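Local atomic coordinates of alcohol dehydrogenase (Aeropyrum pernix, PDB entry 1H2B), a protein that binds zinc and a nicotinamide-adenine dinucleotide cofactor and probably catalyses the NAD+-dependent oxidation of alcohols. Residues Gln62-Glu67 with Val284-Glu289; Leu58-Gly63 with Leu73-Gly78. All coordinates share one frame; numbering follows the deposited sequence.

Contact 1 (Gln62-Glu67 with Val284-Glu289). With NAJ (nicotinamide-adenine-dinucleotide (acidic form)), chain I; OCA (octanoic acid (caprylic acid)), chain H.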
ATOM      1  N   GLN B  62      30.486  24.257   4.288  1.00 26.71           N
ATOM      2  CA  GLN B  62      30.489  24.924   2.962  1.00 30.71           C
ATOM      3  C   GLN B  62      29.403  26.004   2.776  1.00 31.57           C
ATOM      4  O   GLN B  62      29.434  26.772   1.799  1.00 35.12           O
ATOM      5  CB  GLN B  62      30.384  23.894   1.828  1.00 29.70           C
ATOM      6  CG  GLN B  62      31.689  23.279   1.392  1.00 34.87           C
ATOM      7  CD  GLN B  62      31.493  21.898   0.767  1.00 45.40           C
ATOM      8  OE1 GLN B  62      30.476  21.650   0.104  1.00 52.01           O
ATOM      9  NE2 GLN B  62      32.449  20.993   0.993  1.00 45.96           N
ATOM     10  N   GLY B  63      28.452  26.074   3.701  1.00 28.12           N
ATOM     11  CA  GLY B  63      27.366  27.028   3.648  1.00 27.57           C
ATOM     12  C   GLY B  63      26.130  26.620   2.868  1.00 29.40           C
ATOM     13  O   GLY B  63      25.248  27.436   2.636  1.00 32.95           O
ATOM     14  N   MET B  64      26.028  25.336   2.518  1.00 28.33           N
ATOM     15  CA  MET B  64      24.923  24.849   1.696  1.00 27.55           C
ATOM     16  C   MET B  64      23.528  25.014   2.326  1.00 26.48           C
ATOM     17  O   MET B  64      22.504  25.110   1.618  1.00 29.66           O
ATOM     18  CB  MET B  64      25.197  23.388   1.306  1.00 27.91           C
ATOM     19  CG  MET B  64      24.481  22.913   0.061  1.00 26.67           C
ATOM     20  SD  MET B  64      24.613  21.163  -0.211  1.00 29.14           S
ATOM     21  CE  MET B  64      26.214  21.044  -1.012  1.00 30.75           C
ATOM     22  N   TRP B  65      23.482  25.048   3.657  1.00 22.94           N
ATOM     23  CA  TRP B  65      22.221  25.094   4.388  1.00 24.72           C
ATOM     24  C   TRP B  65      21.842  26.479   4.920  1.00 29.56           C
ATOM     25  O   TRP B  65      20.749  26.648   5.469  1.00 31.25           O
ATOM     26  CB  TRP B  65      22.242  24.119   5.555  1.00 23.79           C
ATOM     27  CG  TRP B  65      22.099  22.691   5.147  1.00 24.58           C
ATOM     28  CD1 TRP B  65      23.101  21.784   5.021  1.00 19.10           C
ATOM     29  CD2 TRP B  65      20.893  22.015   4.800  1.00 21.61           C
ATOM     30  NE1 TRP B  65      22.599  20.562   4.646  1.00 19.29           N
ATOM     31  CE2 TRP B  65      21.239  20.678   4.504  1.00 18.97           C
ATOM     32  CE3 TRP B  65      19.552  22.392   4.732  1.00 20.88           C
ATOM     33  CZ2 TRP B  65      20.306  19.723   4.133  1.00 18.80           C
ATOM     34  CZ3 TRP B  65      18.600  21.423   4.369  1.00 24.47           C
ATOM     35  CH2 TRP B  65      18.996  20.104   4.076  1.00 19.51           C
ATOM     36  N   HIS B  66      22.744  27.443   4.754  1.00 33.67           N
ATOM     37  CA  HIS B  66      22.542  28.816   5.231  1.00 41.52           C
ATOM     38  C   HIS B  66      21.202  29.380   4.724  1.00 43.27           C
ATOM     39  O   HIS B  66      20.298  29.685   5.519  1.00 42.14           O
ATOM     40  CB  HIS B  66      23.730  29.685   4.795  1.00 43.66           C
ATOM     41  CG  HIS B  66      23.726  31.079   5.358  1.00 55.27           C
ATOM     42  ND1 HIS B  66      22.954  31.457   6.440  1.00 59.22           N
ATOM     43  CD2 HIS B  66      24.416  32.185   4.987  1.00 59.30           C
ATOM     44  CE1 HIS B  66      23.158  32.738   6.697  1.00 59.51           C
ATOM     45  NE2 HIS B  66      24.046  33.201   5.836  1.00 61.77           N
ATOM     46  N   GLU B  67      21.061  29.460   3.402  1.00 44.07           N
ATOM     47  CA  GLU B  67      19.811  29.885   2.777  1.00 45.18           C
ATOM     48  C   GLU B  67      18.554  29.231   3.395  1.00 43.59           C
ATOM     49  O   GLU B  67      17.625  29.936   3.788  1.00 43.36           O
ATOM     50  CB  GLU B  67      19.888  29.656   1.258  1.00 45.39           C
ATOM     51  CG  GLU B  67      18.593  29.883   0.488  1.00 55.08           C
ATOM     52  CD  GLU B  67      18.787  29.807  -1.017  1.00 57.99           C
ATOM     53  OE1 GLU B  67      19.024  28.697  -1.546  1.00 58.19           O
ATOM     54  OE2 GLU B  67      18.697  30.863  -1.677  1.00 64.87           O
ATOM     55  N   VAL B 284      18.838  10.320  -1.718  1.00 11.72           N
ATOM     56  CA  VAL B 284      19.196  10.488  -0.319  1.00 11.61           C
ATOM     57  C   VAL B 284      20.318  11.505  -0.222  1.00 12.26           C
ATOM     58  O   VAL B 284      20.214  12.513   0.516  1.00 13.09           O
ATOM     59  CB  VAL B 284      19.643   9.163   0.338  1.00 12.56           C
ATOM     60  CG1 VAL B 284      20.021   9.477   1.781  1.00 15.59           C
ATOM     61  CG2 VAL B 284      18.518   8.130   0.264  1.00 18.26           C
ATOM     62  N   GLY B 285      21.402  11.251  -0.951  1.00 11.83           N
ATOM     63  CA  GLY B 285      22.454  12.280  -1.053  1.00 13.50           C
ATOM     64  C   GLY B 285      21.926  13.557  -1.704  1.00 14.68           C
ATOM     65  O   GLY B 285      20.977  13.523  -2.501  1.00 15.78           O
ATOM     66  N   TYR B 286      22.604  14.679  -1.447  1.00 13.95           N
ATOM     67  CA  TYR B 286      22.173  15.940  -2.057  1.00 14.75           C
ATOM     68  C   TYR B 286      23.391  16.834  -2.309  1.00 14.98           C
ATOM     69  O   TYR B 286      24.489  16.579  -1.825  1.00 16.39           O
ATOM     70  CB  TYR B 286      21.104  16.675  -1.213  1.00 15.17           C
ATOM     71  CG  TYR B 286      21.596  17.003   0.149  1.00 13.07           C
ATOM     72  CD1 TYR B 286      22.274  18.185   0.357  1.00 16.44           C
ATOM     73  CD2 TYR B 286      21.509  16.083   1.208  1.00 13.51           C
ATOM     74  CE1 TYR B 286      22.815  18.491   1.599  1.00 15.74           C
ATOM     75  CE2 TYR B 286      22.031  16.388   2.446  1.00 15.50           C
ATOM     76  CZ  TYR B 286      22.690  17.604   2.621  1.00 15.27           C
ATOM     77  OH  TYR B 286      23.268  17.889   3.830  1.00 18.72           O
ATOM     78  N   GLY B 287      23.157  17.863  -3.125  1.00 15.78           N
ATOM     79  CA  GLY B 287      24.193  18.829  -3.521  1.00 17.60           C
ATOM     80  C   GLY B 287      24.086  19.149  -4.996  1.00 19.55           C
ATOM     81  O   GLY B 287      24.346  20.289  -5.427  1.00 24.47           O
ATOM     82  N   GLY B 288      23.686  18.138  -5.760  1.00 17.86           N
ATOM     83  CA  GLY B 288      23.599  18.185  -7.216  1.00 18.87           C
ATOM     84  C   GLY B 288      22.205  18.595  -7.671  1.00 20.28           C
ATOM     85  O   GLY B 288      21.258  18.613  -6.873  1.00 22.09           O
ATOM     86  N   GLU B 289      22.063  18.973  -8.925  1.00 17.61           N
ATOM     87  CA  GLU B 289      20.744  19.369  -9.398  1.00 18.33           C
ATOM     88  C   GLU B 289      20.209  18.240 -10.261  1.00 18.51           C
ATOM     89  O   GLU B 289      20.892  17.777 -11.143  1.00 20.45           O
ATOM     90  CB  GLU B 289      20.827  20.677 -10.193  1.00 21.26           C
ATOM     91  CG  GLU B 289      19.440  21.141 -10.626  1.00 26.76           C
ATOM     92  CD  GLU B 289      18.979  22.449  -9.989  1.00 41.25           C
ATOM     93  OE1 GLU B 289      19.505  22.847  -8.913  1.00 55.19           O
ATOM     94  OE2 GLU B 289      18.073  23.083 -10.575  1.00 45.09           O
TER
HETATM   95  PA  NAJ I1361      30.225   9.779   2.558  1.00 17.71           P
HETATM   96  O1A NAJ I1361      31.210  10.852   2.188  1.00 18.35           O
HETATM   97  O2A NAJ I1361      30.535   8.846   3.741  1.00 17.12           O
HETATM   98  O5B NAJ I1361      29.991   8.741   1.367  1.00 17.76           O
HETATM   99  C5B NAJ I1361      29.915   9.152  -0.005  1.00 17.01           C
HETATM  100  C4B NAJ I1361      30.346   7.921  -0.785  1.00 15.34           C
HETATM  101  O4B NAJ I1361      30.092   8.199  -2.176  1.00 14.23           O
HETATM  102  C3B NAJ I1361      31.820   7.559  -0.603  1.00 15.86           C
HETATM  103  O3B NAJ I1361      31.995   6.163  -0.311  1.00 18.05           O
HETATM  104  C2B NAJ I1361      32.342   7.967  -1.973  1.00 17.90           C
HETATM  105  O2B NAJ I1361      33.546   7.288  -2.364  1.00 18.14           O
HETATM  106  C1B NAJ I1361      31.176   7.660  -2.921  1.00 16.05           C
HETATM  107  N9A NAJ I1361      31.221   8.358  -4.205  1.00 17.34           N
HETATM  108  C8A NAJ I1361      31.721   9.625  -4.535  1.00 19.14           C
HETATM  109  N7A NAJ I1361      31.509   9.860  -5.858  1.00 17.28           N
HETATM  110  C5A NAJ I1361      30.890   8.760  -6.377  1.00 16.16           C
HETATM  111  C6A NAJ I1361      30.443   8.432  -7.634  1.00 17.04           C
HETATM  112  N6A NAJ I1361      30.603   9.232  -8.697  1.00 17.61           N
HETATM  113  N1A NAJ I1361      29.786   7.242  -7.805  1.00 15.51           N
HETATM  114  C2A NAJ I1361      29.624   6.333  -6.773  1.00 14.92           C
HETATM  115  N3A NAJ I1361      30.091   6.655  -5.547  1.00 13.16           N
HETATM  116  C4A NAJ I1361      30.717   7.847  -5.358  1.00 15.34           C
HETATM  117  O3  NAJ I1361      28.831  10.516   2.758  1.00 16.09           O
HETATM  118  PN  NAJ I1361      27.623  10.162   3.768  1.00 15.94           P
HETATM  119  O1N NAJ I1361      27.843  10.802   5.060  1.00 15.80           O
HETATM  120  O2N NAJ I1361      27.341   8.715   3.703  1.00 15.31           O
HETATM  121  O5D NAJ I1361      26.458  11.027   3.081  1.00 14.60           O
HETATM  122  C5D NAJ I1361      25.997  10.621   1.794  1.00 15.36           C
HETATM  123  C4D NAJ I1361      25.114  11.714   1.213  1.00 14.07           C
HETATM  124  O4D NAJ I1361      23.866  11.698   1.928  1.00 15.72           O
HETATM  125  C3D NAJ I1361      25.664  13.127   1.403  1.00 13.51           C
HETATM  126  O3D NAJ I1361      25.159  13.949   0.335  1.00 15.30           O
HETATM  127  C2D NAJ I1361      25.021  13.569   2.726  1.00 16.56           C
HETATM  128  O2D NAJ I1361      24.954  14.953   2.928  1.00 16.12           O
HETATM  129  C1D NAJ I1361      23.625  12.960   2.503  1.00 14.56           C
HETATM  130  N1N NAJ I1361      22.741  12.803   3.658  1.00 14.82           N
HETATM  131  C2N NAJ I1361      21.404  12.803   3.392  1.00 14.47           C
HETATM  132  C3N NAJ I1361      20.499  12.594   4.419  1.00 13.13           C
HETATM  133  C7N NAJ I1361      19.036  12.657   4.129  1.00 14.95           C
HETATM  134  O7N NAJ I1361      18.239  12.530   5.204  1.00 14.75           O
HETATM  135  N7N NAJ I1361      18.487  12.753   2.914  1.00 13.75           N
HETATM  136  C4N NAJ I1361      20.920  12.348   5.768  1.00 16.75           C
HETATM  137  C5N NAJ I1361      22.324  12.185   5.934  1.00 16.34           C
HETATM  138  C6N NAJ I1361      23.207  12.444   4.904  1.00 16.13           C
HETATM  139  C1  OCA H1360      21.323  14.977   7.751  1.00 21.45           C
HETATM  140  C2  OCA H1360      20.573  15.948   6.828  1.00 22.77           C
HETATM  141  C3  OCA H1360      19.207  16.328   7.425  1.00 26.84           C
HETATM  142  C4  OCA H1360      18.556  17.552   6.803  1.00 25.42           C
HETATM  143  C5  OCA H1360      17.308  17.919   7.605  1.00 26.38           C
HETATM  144  C6  OCA H1360      16.490  18.998   6.898  1.00 28.97           C
HETATM  145  C7  OCA H1360      15.177  19.327   7.600  1.00 31.84           C
HETATM  146  C8  OCA H1360      14.452  20.409   6.819  1.00 35.15           C
HETATM  147  O1  OCA H1360      22.532  14.693   7.523  1.00 19.71           O
HETATM  148  O2  OCA H1360      20.731  14.439   8.710  1.00 19.16           O

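Contact 2 (Leu58-Gly63 with Leu73-Gly78). With NAJ (nicotinamide-adenine-dinucleotide (acidic form)), chain I.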
ATOM      1  N   LEU B  58      30.191  18.508   6.122  1.00 19.55           N
ATOM      2  CA  LEU B  58      30.948  19.234   5.104  1.00 21.01           C
ATOM      3  C   LEU B  58      30.066  20.226   4.366  1.00 18.83           C
ATOM      4  O   LEU B  58      30.449  21.385   4.140  1.00 22.75           O
ATOM      5  CB  LEU B  58      31.574  18.258   4.119  1.00 18.54           C
ATOM      6  CG  LEU B  58      32.616  17.279   4.641  1.00 20.84           C
ATOM      7  CD1 LEU B  58      32.828  16.215   3.600  1.00 27.58           C
ATOM      8  CD2 LEU B  58      33.901  18.089   4.855  1.00 22.15           C
ATOM      9  N   HIS B  59      28.869  19.792   3.981  1.00 18.79           N
ATOM     10  CA  HIS B  59      27.913  20.696   3.374  1.00 19.45           C
ATOM     11  C   HIS B  59      27.614  21.887   4.285  1.00 22.44           C
ATOM     12  O   HIS B  59      27.517  23.010   3.801  1.00 21.55           O
ATOM     13  CB  HIS B  59      26.599  19.987   2.979  1.00 19.83           C
ATOM     14  CG  HIS B  59      26.755  18.844   2.005  1.00 18.40           C
ATOM     15  ND1 HIS B  59      27.680  18.824   0.982  1.00 26.94           N
ATOM     16  CD2 HIS B  59      26.068  17.683   1.904  1.00 20.41           C
ATOM     17  CE1 HIS B  59      27.575  17.684   0.316  1.00 21.99           C
ATOM     18  NE2 HIS B  59      26.572  16.996   0.827  1.00 25.67           N
ATOM     19  N   LEU B  60      27.496  21.656   5.609  1.00 19.29           N
ATOM     20  CA  LEU B  60      27.205  22.746   6.541  1.00 19.50           C
ATOM     21  C   LEU B  60      28.342  23.760   6.537  1.00 21.59           C
ATOM     22  O   LEU B  60      28.084  24.959   6.402  1.00 22.97           O
ATOM     23  CB  LEU B  60      27.017  22.202   7.968  1.00 18.49           C
ATOM     24  CG  LEU B  60      25.585  21.655   8.174  1.00 19.28           C
ATOM     25  CD1 LEU B  60      25.564  20.797   9.425  1.00 18.48           C
ATOM     26  CD2 LEU B  60      24.495  22.702   8.210  1.00 22.10           C
ATOM     27  N   VAL B  61      29.559  23.267   6.697  1.00 24.49           N
ATOM     28  CA  VAL B  61      30.730  24.149   6.729  1.00 26.33           C
ATOM     29  C   VAL B  61      30.834  24.923   5.394  1.00 28.27           C
ATOM     30  O   VAL B  61      31.181  26.126   5.379  1.00 28.15           O
ATOM     31  CB  VAL B  61      31.999  23.375   7.037  1.00 25.60           C
ATOM     32  CG1 VAL B  61      33.242  24.274   6.871  1.00 27.64           C
ATOM     33  CG2 VAL B  61      31.964  22.880   8.467  1.00 27.44           C
ATOM     34  N   GLN B  62      30.486  24.257   4.288  1.00 26.71           N
ATOM     35  CA  GLN B  62      30.489  24.924   2.962  1.00 30.71           C
ATOM     36  C   GLN B  62      29.403  26.004   2.776  1.00 31.57           C
ATOM     37  O   GLN B  62      29.434  26.772   1.799  1.00 35.12           O
ATOM     38  CB  GLN B  62      30.384  23.894   1.828  1.00 29.70           C
ATOM     39  CG  GLN B  62      31.689  23.279   1.392  1.00 34.87           C
ATOM     40  CD  GLN B  62      31.493  21.898   0.767  1.00 45.40           C
ATOM     41  OE1 GLN B  62      30.476  21.650   0.104  1.00 52.01           O
ATOM     42  NE2 GLN B  62      32.449  20.993   0.993  1.00 45.96           N
ATOM     43  N   GLY B  63      28.452  26.074   3.701  1.00 28.12           N
ATOM     44  CA  GLY B  63      27.366  27.028   3.648  1.00 27.57           C
ATOM     45  C   GLY B  63      26.130  26.620   2.868  1.00 29.40           C
ATOM     46  O   GLY B  63      25.248  27.436   2.636  1.00 32.95           O
ATOM     47  N   LEU B  73      24.876  32.035  14.043  1.00 40.83           N
ATOM     48  CA  LEU B  73      26.278  31.668  14.268  1.00 38.09           C
ATOM     49  C   LEU B  73      26.828  32.405  15.492  1.00 39.03           C
ATOM     50  O   LEU B  73      26.405  33.546  15.752  1.00 40.17           O
ATOM     51  CB  LEU B  73      27.131  31.990  13.034  1.00 38.03           C
ATOM     52  CG  LEU B  73      26.617  31.490  11.688  1.00 39.99           C
ATOM     53  CD1 LEU B  73      27.665  31.684  10.607  1.00 37.97           C
ATOM     54  CD2 LEU B  73      26.261  30.023  11.807  1.00 33.08           C
ATOM     55  N   PRO B  74      27.727  31.785  16.266  1.00 37.39           N
ATOM     56  CA  PRO B  74      28.151  30.378  16.119  1.00 34.83           C
ATOM     57  C   PRO B  74      27.215  29.334  16.723  1.00 33.32           C
ATOM     58  O   PRO B  74      26.391  29.637  17.598  1.00 31.58           O
ATOM     59  CB  PRO B  74      29.462  30.343  16.903  1.00 34.68           C
ATOM     60  CG  PRO B  74      29.269  31.375  17.970  1.00 37.04           C
ATOM     61  CD  PRO B  74      28.476  32.462  17.347  1.00 36.50           C
ATOM     62  N   TYR B  75      27.372  28.094  16.250  1.00 31.45           N
ATOM     63  CA  TYR B  75      26.711  26.943  16.866  1.00 24.99           C
ATOM     64  C   TYR B  75      27.534  25.686  16.727  1.00 24.07           C
ATOM     65  O   TYR B  75      28.379  25.552  15.834  1.00 21.55           O
ATOM     66  CB  TYR B  75      25.303  26.717  16.320  1.00 28.17           C
ATOM     67  CG  TYR B  75      25.170  26.241  14.882  1.00 26.78           C
ATOM     68  CD1 TYR B  75      24.751  24.939  14.591  1.00 24.31           C
ATOM     69  CD2 TYR B  75      25.400  27.111  13.817  1.00 25.81           C
ATOM     70  CE1 TYR B  75      24.565  24.518  13.264  1.00 26.12           C
ATOM     71  CE2 TYR B  75      25.226  26.703  12.513  1.00 25.90           C
ATOM     72  CZ  TYR B  75      24.811  25.405  12.234  1.00 29.80           C
ATOM     73  OH  TYR B  75      24.623  25.041  10.913  1.00 27.56           O
ATOM     74  N   THR B  76      27.273  24.750  17.634  1.00 20.37           N
ATOM     75  CA  THR B  76      28.024  23.524  17.712  1.00 18.53           C
ATOM     76  C   THR B  76      27.414  22.501  16.750  1.00 16.75           C
ATOM     77  O   THR B  76      26.194  22.329  16.708  1.00 18.57           O
ATOM     78  CB  THR B  76      27.875  22.996  19.124  1.00 19.27           C
ATOM     79  OG1 THR B  76      28.486  23.946  20.008  1.00 19.13           O
ATOM     80  CG2 THR B  76      28.660  21.711  19.341  1.00 15.60           C
ATOM     81  N   LEU B  77      28.279  21.860  15.971  1.00 17.99           N
ATOM     82  CA  LEU B  77      27.749  20.867  15.014  1.00 18.31           C
ATOM     83  C   LEU B  77      27.617  19.515  15.719  1.00 16.34           C
ATOM     84  O   LEU B  77      28.014  19.344  16.884  1.00 16.44           O
ATOM     85  CB  LEU B  77      28.659  20.744  13.781  1.00 18.72           C
ATOM     86  CG  LEU B  77      28.777  21.938  12.824  1.00 23.79           C
ATOM     87  CD1 LEU B  77      29.160  21.456  11.384  1.00 23.34           C
ATOM     88  CD2 LEU B  77      27.690  22.969  12.834  1.00 26.61           C
ATOM     89  N   GLY B  78      27.061  18.548  14.988  1.00 14.82           N
ATOM     90  CA  GLY B  78      27.044  17.124  15.382  1.00 15.04           C
ATOM     91  C   GLY B  78      25.612  16.648  15.571  1.00 14.68           C
ATOM     92  O   GLY B  78      24.985  16.989  16.585  1.00 15.92           O
TER
HETATM   93  PA  NAJ I1361      30.225   9.779   2.558  1.00 17.71           P
HETATM   94  O1A NAJ I1361      31.210  10.852   2.188  1.00 18.35           O
HETATM   95  O2A NAJ I1361      30.535   8.846   3.741  1.00 17.12           O
HETATM   96  O5B NAJ I1361      29.991   8.741   1.367  1.00 17.76           O
HETATM   97  C5B NAJ I1361      29.915   9.152  -0.005  1.00 17.01           C
HETATM   98  C4B NAJ I1361      30.346   7.921  -0.785  1.00 15.34           C
HETATM   99  O4B NAJ I1361      30.092   8.199  -2.176  1.00 14.23           O
HETATM  100  C3B NAJ I1361      31.820   7.559  -0.603  1.00 15.86           C
HETATM  101  O3B NAJ I1361      31.995   6.163  -0.311  1.00 18.05           O
HETATM  102  C2B NAJ I1361      32.342   7.967  -1.973  1.00 17.90           C
HETATM  103  O2B NAJ I1361      33.546   7.288  -2.364  1.00 18.14           O
HETATM  104  C1B NAJ I1361      31.176   7.660  -2.921  1.00 16.05           C
HETATM  105  N9A NAJ I1361      31.221   8.358  -4.205  1.00 17.34           N
HETATM  106  C8A NAJ I1361      31.721   9.625  -4.535  1.00 19.14           C
HETATM  107  N7A NAJ I1361      31.509   9.860  -5.858  1.00 17.28           N
HETATM  108  C5A NAJ I1361      30.890   8.760  -6.377  1.00 16.16           C
HETATM  109  C6A NAJ I1361      30.443   8.432  -7.634  1.00 17.04           C
HETATM  110  N6A NAJ I1361      30.603   9.232  -8.697  1.00 17.61           N
HETATM  111  N1A NAJ I1361      29.786   7.242  -7.805  1.00 15.51           N
HETATM  112  C2A NAJ I1361      29.624   6.333  -6.773  1.00 14.92           C
HETATM  113  N3A NAJ I1361      30.091   6.655  -5.547  1.00 13.16           N
HETATM  114  C4A NAJ I1361      30.717   7.847  -5.358  1.00 15.34           C
HETATM  115  O3  NAJ I1361      28.831  10.516   2.758  1.00 16.09           O
HETATM  116  PN  NAJ I1361      27.623  10.162   3.768  1.00 15.94           P
HETATM  117  O1N NAJ I1361      27.843  10.802   5.060  1.00 15.80           O
HETATM  118  O2N NAJ I1361      27.341   8.715   3.703  1.00 15.31           O
HETATM  119  O5D NAJ I1361      26.458  11.027   3.081  1.00 14.60           O
HETATM  120  C5D NAJ I1361      25.997  10.621   1.794  1.00 15.36           C
HETATM  121  C4D NAJ I1361      25.114  11.714   1.213  1.00 14.07           C
HETATM  122  O4D NAJ I1361      23.866  11.698   1.928  1.00 15.72           O
HETATM  123  C3D NAJ I1361      25.664  13.127   1.403  1.00 13.51           C
HETATM  124  O3D NAJ I1361      25.159  13.949   0.335  1.00 15.30           O
HETATM  125  C2D NAJ I1361      25.021  13.569   2.726  1.00 16.56           C
HETATM  126  O2D NAJ I1361      24.954  14.953   2.928  1.00 16.12           O
HETATM  127  C1D NAJ I1361      23.625  12.960   2.503  1.00 14.56           C
HETATM  128  N1N NAJ I1361      22.741  12.803   3.658  1.00 14.82           N
HETATM  129  C2N NAJ I1361      21.404  12.803   3.392  1.00 14.47           C
HETATM  130  C3N NAJ I1361      20.499  12.594   4.419  1.00 13.13           C
HETATM  131  C7N NAJ I1361      19.036  12.657   4.129  1.00 14.95           C
HETATM  132  O7N NAJ I1361      18.239  12.530   5.204  1.00 14.75           O
HETATM  133  N7N NAJ I1361      18.487  12.753   2.914  1.00 13.75           N
HETATM  134  C4N NAJ I1361      20.920  12.348   5.768  1.00 16.75           C
HETATM  135  C5N NAJ I1361      22.324  12.185   5.934  1.00 16.34           C
HETATM  136  C6N NAJ I1361      23.207  12.444   4.904  1.00 16.13           C

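Contact 1 (Gln62-Glu67 with Val284-Glu289)
The two backbones stay well apart where M64 faces G287, with 8.0 Å between their CA atoms, so the contact is made mainly by side chains. Y286 carries it. Its CG sits between the backbone N and the carbonyl carbon, a position (chi1 59°) from which the ring meets M64 and W65. W65 donates NE1-H to Y286 OH over 2.9 Å, with a moderately bent angle of 150° at the hydrogen and the oxygen lying in the indole plane. The same hydroxyl is also hydrogen-bonded to T56 OG1, which in turn bonds the octanoic acid, so the buried oxygen is held from two residues. Beside this bond, the edge of the indole is turned toward the tyrosine face in an offset edge-to-face stack, planes at 75°, with W65 CZ2 3.5 Å from Y286 CZ. M64 approaches differently: SD lies at the ring edge, 3.7 Å from Y286 CE1, a Met-aromatic contact, and the bend at the end of the chain brings CE to within 3.9 Å of G287 CA. I295 of the second subunit packs on both M64 and W65, while T294 of that subunit bonds the backbone of G287 and G288 through its OG1. Toward the cofactor, V284 O accepts a hydrogen bond from the carboxamide N7N of NAJ at 3.0 Å, and Y286 N donates to the ribose O3D at 3.2 Å. W65 CH2 also touches C4 of the octanoic acid chain. This is the cleft of a zinc-containing alcohol dehydrogenase, where the loop after Rossmann-fold strand 279-283 meets the GroES-like domain around the nicotinamide ribose and the substrate pocket.

Contact 2 (Leu58-Gly63 with Leu73-Gly78)
In the GroES-like domain, the helix of residues 55-61 brings L60 and V61 against L77, and L60 against Y75, near short strand 75-76, and ends in a Schellman motif at G63. No hydrogen bond crosses; the contact is apolar. L60 and L77 run antiparallel alongside one another, L60 CB lying 4.1 Å from L77 CD1, and V61 CG2 comes to 4.3 Å from the same methyl. Y75 meets L60 at about a right angle, its OH 3.6 Å from L60 CD2, while that hydroxyl also makes a weak hydrogen bond to L131 O. The next residue back, H59, faces the cofactor instead: with CG anti to the carbonyl carbon (chi1 -59°), its ring meets that of Y286, and NE2 makes a weak bond of 3.4 Å to the ribose O3D of NAJ, nearly straight at 163°, with the oxygen in the imidazole plane. With H59 cut back to an alanine, the ribose O3D would probably lose its imidazole partner and a gap would open beside the Y286 ring. Helix 339-347 flanks this helix through L58, whereas strand 17-21 packs on L77 through L21 and pairs antiparallel with strand 75-76.

How the contacts relate
Contact 2 is buried and lies wholly within the GroES-like domain, and no other chain touches its segments; contact 1 is partly buried, spans the cleft to the Rossmann-type domain, and meets the second subunit. Their chemistry follows: leucine and valine methyls with one tyrosine hydroxyl in contact 2, against aromatic, sulfur and hydrogen-bonding groups around bound ligands in contact 1. The two share Q62 and G63, in the connection between helix 55-61 and helix 66-69. They also touch directly, through a probable hydrogen bond from M64 N to H59 O (3.0 Å) and through W65 against L60. Both reach NAJ, contact 2 through H59 alone.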